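Long-range contact in multiple antibiotic resistance protein MARR (Escherichia coli, PDB 1JGS), which represses the marRAB operon, which is involved in activating antibiotic resistance and oxidative stress genes, by binding the marO operator/promoter site on DNA: residues L40-P51 with L91-C102. Sequence-based numbering, arbitrary orientation.
Sequences LCSIRCAACITP and LVKLTTGGAAIC. With SAL (2-hydroxybenzoic acid), chain B.
In the winged-helix DNA-binding lobe of MarR, the short run after helix 34-46 pairs with the returning strand of the wing through I49 and V92. This single antiparallel bridge is a hydrogen-bonded pair: I49 N gives to V92 O at 3.3 Å, and V92 N gives to I49 O at 2.9 Å. On its other side strand 90-94 pairs with 78-82, so I49 adds an isolated bridge at the hairpin's outer edge. V92 turns its two methyls to different neighbours, CG2 meeting I43 CD1 at 3.7 Å and CG1 lying against P51 CG. P51 in turn sets its CB-CG edge over one face of the 2-hydroxybenzoic acid ring, CB 3.5 Å from SAL C2. Strand segment 91-94 crosses helix segment 40-46 at 102°. With chi1 at -68°, I43 sends CG1 beside its own N and CD1 on to V92, while CG2 faces the strand backbone, 3.6 Å from K93 CA. L94 CD2 presses on L40 CD2, a tight 3.4 Å, while L94 CD1 lies against R44 CB. Beyond the turn, C102 SG lies 3.8 Å from R44 CD and, in the guanidinium plane, 4.0 Å from R44 NH1, which salt-bridges E103. A helix exit bridged to the returning wing strand fits the MarR-family winged helix-turn-helix fold.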
loop_
_atom_site.group_PDB
_atom_site.type_symbol
_atom_site.label_atom_id
_atom_site.label_comp_id
_atom_site.label_asym_id
_atom_site.label_seq_id
_atom_site.Cartn_x
_atom_site.Cartn_y
_atom_site.Cartn_z
ATOM N N LEU A 40 -12.549 7.330 0.078
ATOM C CA LEU A 40 -13.144 8.655 0.300
ATOM C C LEU A 40 -12.098 9.775 0.207
ATOM O O LEU A 40 -12.339 10.821 -0.395
ATOM C CB LEU A 40 -13.833 8.755 1.674
ATOM C CG LEU A 40 -15.140 8.025 1.993
ATOM C CD1 LEU A 40 -15.619 8.462 3.383
ATOM C CD2 LEU A 40 -16.195 8.332 0.962
ATOM N N CYS A 41 -10.939 9.557 0.810
ATOM C CA CYS A 41 -9.896 10.569 0.778
ATOM C C CYS A 41 -9.432 10.809 -0.653
ATOM O O CYS A 41 -9.129 11.941 -1.032
ATOM C CB CYS A 41 -8.720 10.135 1.647
ATOM S SG CYS A 41 -9.126 9.980 3.396
ATOM N N SER A 42 -9.386 9.744 -1.447
ATOM C CA SER A 42 -8.950 9.848 -2.840
ATOM C C SER A 42 -9.942 10.577 -3.738
ATOM O O SER A 42 -9.545 11.313 -4.628
ATOM C CB SER A 42 -8.698 8.457 -3.424
ATOM O OG SER A 42 -7.684 7.780 -2.702
ATOM N N ILE A 43 -11.235 10.348 -3.524
ATOM C CA ILE A 43 -12.254 10.993 -4.337
ATOM C C ILE A 43 -12.283 12.467 -3.946
ATOM O O ILE A 43 -12.401 13.346 -4.797
ATOM C CB ILE A 43 -13.639 10.365 -4.084
ATOM C CG1 ILE A 43 -13.659 8.927 -4.611
ATOM C CG2 ILE A 43 -14.728 11.196 -4.749
ATOM C CD1 ILE A 43 -15.020 8.241 -4.504
ATOM N N ARG A 44 -12.168 12.715 -2.645
ATOM C CA ARG A 44 -12.167 14.063 -2.119
ATOM C C ARG A 44 -11.141 14.946 -2.842
ATOM O O ARG A 44 -11.509 15.906 -3.544
ATOM C CB ARG A 44 -11.859 14.031 -0.618
ATOM C CG ARG A 44 -11.671 15.406 0.009
ATOM C CD ARG A 44 -11.465 15.319 1.506
ATOM N NE ARG A 44 -10.936 16.576 2.012
ATOM C CZ ARG A 44 -10.519 16.773 3.258
ATOM N NH1 ARG A 44 -10.570 15.793 4.153
ATOM N NH2 ARG A 44 -10.022 17.952 3.603
ATOM N N CYS A 45 -9.864 14.606 -2.661
ATOM C CA CYS A 45 -8.737 15.329 -3.253
ATOM C C CYS A 45 -8.963 15.716 -4.690
ATOM O O CYS A 45 -8.654 16.837 -5.108
ATOM C CB CYS A 45 -7.475 14.479 -3.178
ATOM S SG CYS A 45 -6.975 14.101 -1.516
ATOM N N ALA A 46 -9.495 14.771 -5.447
ATOM C CA ALA A 46 -9.763 14.980 -6.850
ATOM C C ALA A 46 -11.070 15.739 -7.116
ATOM O O ALA A 46 -11.345 16.104 -8.270
ATOM C CB ALA A 46 -9.786 13.642 -7.546
ATOM N N ALA A 47 -11.868 15.977 -6.066
ATOM C CA ALA A 47 -13.154 16.675 -6.195
ATOM C C ALA A 47 -14.166 15.786 -6.912
ATOM O O ALA A 47 -15.226 15.455 -6.370
ATOM C CB ALA A 47 -12.985 17.974 -6.972
ATOM N N CYS A 48 -13.817 15.424 -8.140
ATOM C CA CYS A 48 -14.622 14.568 -8.997
ATOM C C CYS A 48 -13.651 13.672 -9.765
ATOM O O CYS A 48 -12.668 14.154 -10.325
ATOM C CB CYS A 48 -15.418 15.396 -10.008
ATOM S SG CYS A 48 -16.826 16.291 -9.346
ATOM N N ILE A 49 -13.926 12.376 -9.808
ATOM C CA ILE A 49 -13.044 11.468 -10.524
ATOM C C ILE A 49 -13.816 10.296 -11.099
ATOM O O ILE A 49 -14.840 9.876 -10.540
ATOM C CB ILE A 49 -11.939 10.922 -9.600
ATOM C CG1 ILE A 49 -11.009 9.997 -10.394
ATOM C CG2 ILE A 49 -12.571 10.191 -8.417
ATOM C CD1 ILE A 49 -9.806 9.518 -9.613
ATOM N N THR A 50 -13.333 9.776 -12.221
ATOM C CA THR A 50 -13.985 8.636 -12.859
ATOM C C THR A 50 -13.643 7.356 -12.092
ATOM O O THR A 50 -12.592 7.257 -11.448
ATOM C CB THR A 50 -13.532 8.481 -14.318
ATOM O OG1 THR A 50 -12.127 8.194 -14.358
ATOM C CG2 THR A 50 -13.819 9.755 -15.095
ATOM N N PRO A 51 -14.535 6.362 -12.129
ATOM C CA PRO A 51 -14.210 5.139 -11.399
ATOM C C PRO A 51 -12.911 4.513 -11.903
ATOM O O PRO A 51 -12.069 4.069 -11.104
ATOM C CB PRO A 51 -15.430 4.270 -11.640
ATOM C CG PRO A 51 -16.538 5.282 -11.689
ATOM C CD PRO A 51 -15.942 6.357 -12.567
ATOM N N LEU A 91 -18.861 10.308 -13.109
ATOM C CA LEU A 91 -17.840 10.725 -12.173
ATOM C C LEU A 91 -18.455 10.384 -10.834
ATOM O O LEU A 91 -19.671 10.206 -10.724
ATOM C CB LEU A 91 -17.595 12.247 -12.239
ATOM C CG LEU A 91 -17.006 12.924 -13.492
ATOM C CD1 LEU A 91 -17.317 14.404 -13.437
ATOM C CD2 LEU A 91 -15.492 12.712 -13.590
ATOM N N VAL A 92 -17.619 10.274 -9.820
ATOM C CA VAL A 92 -18.131 10.010 -8.502
ATOM C C VAL A 92 -17.527 11.087 -7.644
ATOM O O VAL A 92 -16.363 11.456 -7.823
ATOM C CB VAL A 92 -17.716 8.617 -7.974
ATOM C CG1 VAL A 92 -18.356 7.506 -8.845
ATOM C CG2 VAL A 92 -16.202 8.496 -7.960
ATOM N N LYS A 93 -18.333 11.626 -6.742
ATOM C CA LYS A 93 -17.867 12.654 -5.830
ATOM C C LYS A 93 -18.520 12.339 -4.503
ATOM O O LYS A 93 -19.469 11.546 -4.437
ATOM C CB LYS A 93 -18.303 14.033 -6.322
ATOM C CG LYS A 93 -19.797 14.290 -6.231
ATOM C CD LYS A 93 -20.162 15.576 -6.941
ATOM C CE LYS A 93 -21.030 16.452 -6.072
ATOM N NZ LYS A 93 -20.331 16.839 -4.809
ATOM N N LEU A 94 -18.023 12.958 -3.445
ATOM C CA LEU A 94 -18.584 12.737 -2.131
ATOM C C LEU A 94 -19.845 13.554 -1.947
ATOM O O LEU A 94 -19.975 14.641 -2.500
ATOM C CB LEU A 94 -17.587 13.148 -1.056
ATOM C CG LEU A 94 -16.209 12.474 -1.054
ATOM C CD1 LEU A 94 -15.538 12.791 0.287
ATOM C CD2 LEU A 94 -16.344 10.940 -1.245
ATOM N N THR A 95 -20.787 13.019 -1.184
ATOM C CA THR A 95 -22.000 13.757 -0.886
ATOM C C THR A 95 -21.582 14.598 0.333
ATOM O O THR A 95 -20.504 14.361 0.900
ATOM C CB THR A 95 -23.130 12.803 -0.494
ATOM O OG1 THR A 95 -22.696 11.994 0.610
ATOM C CG2 THR A 95 -23.502 11.902 -1.660
ATOM N N THR A 96 -22.402 15.565 0.741
ATOM C CA THR A 96 -22.054 16.403 1.900
ATOM C C THR A 96 -21.740 15.540 3.116
ATOM O O THR A 96 -20.722 15.727 3.775
ATOM C CB THR A 96 -23.199 17.369 2.299
ATOM O OG1 THR A 96 -23.584 18.157 1.169
ATOM C CG2 THR A 96 -22.734 18.302 3.423
ATOM N N GLY A 97 -22.630 14.602 3.419
ATOM C CA GLY A 97 -22.394 13.721 4.543
ATOM C C GLY A 97 -21.098 12.937 4.375
ATOM O O GLY A 97 -20.319 12.802 5.322
ATOM N N GLY A 98 -20.871 12.415 3.169
ATOM C CA GLY A 98 -19.656 11.662 2.911
ATOM C C GLY A 98 -18.448 12.519 3.236
ATOM O O GLY A 98 -17.490 12.050 3.855
ATOM N N ALA A 99 -18.511 13.784 2.822
ATOM C CA ALA A 99 -17.432 14.740 3.060
ATOM C C ALA A 99 -17.159 14.898 4.548
ATOM O O ALA A 99 -16.006 14.907 4.974
ATOM C CB ALA A 99 -17.788 16.100 2.446
ATOM N N ALA A 100 -18.225 15.019 5.335
ATOM C CA ALA A 100 -18.099 15.180 6.774
ATOM C C ALA A 100 -17.460 13.927 7.376
ATOM O O ALA A 100 -16.492 14.008 8.137
ATOM C CB ALA A 100 -19.472 15.429 7.391
ATOM N N ILE A 101 -18.002 12.766 7.037
ATOM C CA ILE A 101 -17.447 11.520 7.539
ATOM C C ILE A 101 -15.928 11.481 7.258
ATOM O O ILE A 101 -15.120 11.182 8.145
ATOM C CB ILE A 101 -18.103 10.305 6.842
ATOM C CG1 ILE A 101 -19.602 10.255 7.156
ATOM C CG2 ILE A 101 -17.402 9.028 7.262
ATOM C CD1 ILE A 101 -19.924 10.108 8.618
ATOM N N CYS A 102 -15.550 11.784 6.019
ATOM C CA CYS A 102 -14.145 11.764 5.621
ATOM C C CYS A 102 -13.288 12.745 6.402
ATOM O O CYS A 102 -12.082 12.531 6.553
ATOM C CB CYS A 102 -14.004 12.057 4.127
ATOM S SG CYS A 102 -12.289 12.264 3.585
HETATM C "C1'" SAL B . -19.156 2.466 -11.814
HETATM O "O1'" SAL B . -20.118 3.297 -12.196
HETATM O "O2'" SAL B . -19.159 1.969 -10.679
HETATM C C1 SAL B . -18.101 2.177 -12.809
HETATM C C2 SAL B . -17.006 1.279 -12.472
HETATM C C3 SAL B . -15.981 0.987 -13.403
HETATM C C4 SAL B . -15.990 1.556 -14.675
HETATM C C5 SAL B . -17.167 2.532 -15.068
HETATM C C6 SAL B . -18.148 2.785 -14.115
HETATM O O2 SAL B . -16.905 0.675 -11.259
#